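IscA (Thermosynechococcus elongatus, PDB 1X0G) probably serves as a scaffold for iron-sulfur cluster assembly, binding a [2Fe-2S] cluster as a member of the HesB/IscA family. Local coordinates at residues A7-Q10 / E11-L15. Numbering follows the deposited sequence.
Sequences AAIQ and ELERL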
loop_
_atom_site.group_PDB
_atom_site.type_symbol
_atom_site.label_atom_id
_atom_site.label_comp_id
_atom_site.label_asym_id
_atom_site.label_seq_id
_atom_site.Cartn_x
_atom_site.Cartn_y
_atom_site.Cartn_z
ATOM N N ALA C 7 18.824 -20.037 -19.114
ATOM C CA ALA C 7 18.111 -19.045 -19.914
ATOM C C ALA C 7 18.128 -17.635 -19.246
ATOM O O ALA C 7 18.669 -16.667 -19.836
ATOM C CB ALA C 7 16.666 -19.542 -20.275
ATOM N N ALA C 8 17.603 -17.523 -18.016
ATOM C CA ALA C 8 17.774 -16.268 -17.213
ATOM C C ALA C 8 19.282 -15.773 -17.057
ATOM O O ALA C 8 19.602 -14.610 -17.257
ATOM C CB ALA C 8 17.068 -16.401 -15.908
ATOM N N ILE C 9 20.215 -16.671 -16.796
ATOM C CA ILE C 9 21.639 -16.286 -16.734
ATOM C C ILE C 9 22.139 -15.633 -17.997
ATOM O O ILE C 9 22.850 -14.630 -17.961
ATOM C CB ILE C 9 22.544 -17.493 -16.494
ATOM C CG1 ILE C 9 22.202 -18.163 -15.181
ATOM C CG2 ILE C 9 23.994 -17.066 -16.480
ATOM C CD1 ILE C 9 22.520 -17.279 -13.985
ATOM N N GLN C 10 21.765 -16.244 -19.109
ATOM C CA GLN C 10 22.194 -15.852 -20.448
ATOM C C GLN C 10 21.693 -14.468 -20.751
ATOM O O GLN C 10 22.431 -13.644 -21.288
ATOM C CB GLN C 10 21.647 -16.862 -21.472
ATOM C CG GLN C 10 21.759 -16.524 -22.959
ATOM C CD GLN C 10 21.821 -17.817 -23.780
ATOM O OE1 GLN C 10 21.305 -18.858 -23.336
ATOM N NE2 GLN C 10 22.483 -17.776 -24.960
ATOM N N GLU C 11 20.436 -14.224 -20.398
ATOM C CA GLU C 11 19.877 -12.935 -20.589
ATOM C C GLU C 11 20.510 -11.940 -19.645
ATOM O O GLU C 11 20.735 -10.796 -20.007
ATOM C CB GLU C 11 18.401 -12.992 -20.290
ATOM C CG GLU C 11 17.711 -11.631 -20.356
ATOM C CD GLU C 11 17.628 -11.038 -21.748
ATOM O OE1 GLU C 11 18.094 -11.628 -22.782
ATOM O OE2 GLU C 11 17.070 -9.947 -21.793
ATOM N N LEU C 12 20.788 -12.362 -18.427
ATOM C CA LEU C 12 21.503 -11.481 -17.542
ATOM C C LEU C 12 22.877 -11.071 -18.012
ATOM O O LEU C 12 23.237 -9.921 -17.859
ATOM C CB LEU C 12 21.600 -12.053 -16.158
ATOM C CG LEU C 12 20.213 -11.939 -15.565
ATOM C CD1 LEU C 12 20.221 -12.662 -14.280
ATOM C CD2 LEU C 12 19.774 -10.496 -15.380
ATOM N N GLU C 13 23.661 -11.956 -18.590
ATOM C CA GLU C 13 24.957 -11.449 -19.040
ATOM C C GLU C 13 24.822 -10.541 -20.254
ATOM O O GLU C 13 25.744 -9.751 -20.547
ATOM C CB GLU C 13 25.986 -12.539 -19.293
ATOM C CG GLU C 13 25.442 -13.638 -20.129
ATOM C CD GLU C 13 25.690 -14.979 -19.489
ATOM O OE1 GLU C 13 25.988 -14.997 -18.264
ATOM O OE2 GLU C 13 25.589 -16.009 -20.208
ATOM N N ARG C 14 23.689 -10.660 -20.948
ATOM C CA ARG C 14 23.407 -9.900 -22.157
ATOM C C ARG C 14 23.230 -8.425 -21.834
ATOM O O ARG C 14 23.719 -7.569 -22.553
ATOM C CB ARG C 14 22.126 -10.420 -22.813
ATOM C CG ARG C 14 22.187 -10.455 -24.355
ATOM C CD ARG C 14 20.939 -9.826 -24.950
ATOM N NE ARG C 14 21.181 -8.427 -25.297
ATOM C CZ ARG C 14 20.499 -7.378 -24.823
ATOM N NH1 ARG C 14 19.492 -7.537 -23.958
ATOM N NH2 ARG C 14 20.825 -6.149 -25.233
ATOM N N LEU C 15 22.527 -8.152 -20.741
ATOM C CA LEU C 15 22.242 -6.801 -20.289
ATOM C C LEU C 15 23.425 -6.207 -19.525
ATOM O O LEU C 15 23.574 -4.978 -19.445
ATOM C CB LEU C 15 21.014 -6.825 -19.386
ATOM C CG LEU C 15 19.792 -7.523 -19.974
ATOM C CD1 LEU C 15 18.960 -8.173 -18.895
ATOM C CD2 LEU C 15 18.974 -6.521 -20.791
#
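The carboxylate of E13 turns one face back onto the helix, over the backbone of I9 and Q10. I9 O sits almost straight above that face, 3.2 Å from E13 CD. Q10 CA lies on that same side, 3.4 Å from E13 OE2. Toward the OE1 end, the methyl CG2 of I9 approaches obliquely and is 3.4 Å from E13 OE1. The fold-back follows from the first torsion of E13. CG stands between the backbone N and the carbonyl carbon (chi1 49°), and the chain then bends at chi2. This also brings E13 CG to 3.2 Å from Q10 O. Carboxylate and carbonyl oxygens are both acceptors, so their closeness gives no hydrogen bond and is probably mildly unfavourable. I9 O instead accepts a hydrogen bond from E13 N at 2.9 Å. With an alanine at E13, the backbone of I9 and Q10 would probably lose its carboxylate cover, and I9 CG2 a neighbour.

On another side of the helix, L12 leans over the preceding turn. Its CG is 3.2 Å from A8 O, the oxygen that accepts a hydrogen bond from L12 N at 2.8 Å. E11 N likewise gives a hydrogen bond to A7 O at 3.1 Å. The last of the four, from R14 N to Q10 O, is weak.

I9 and L12 pack on L4 and W62, and E13 also touches W62. A8 and E11 meet Y81, while F90 touches E11 and L12. L15 reaches L85 of the second subunit. The i to i+4 backbone bonds, with A8, I9 and L12 buried and Q10 and R14 exposed, are typical of an amphipathic alpha-helix. Here helix 6-15 packs against beta strands, away from the [2Fe-2S] site.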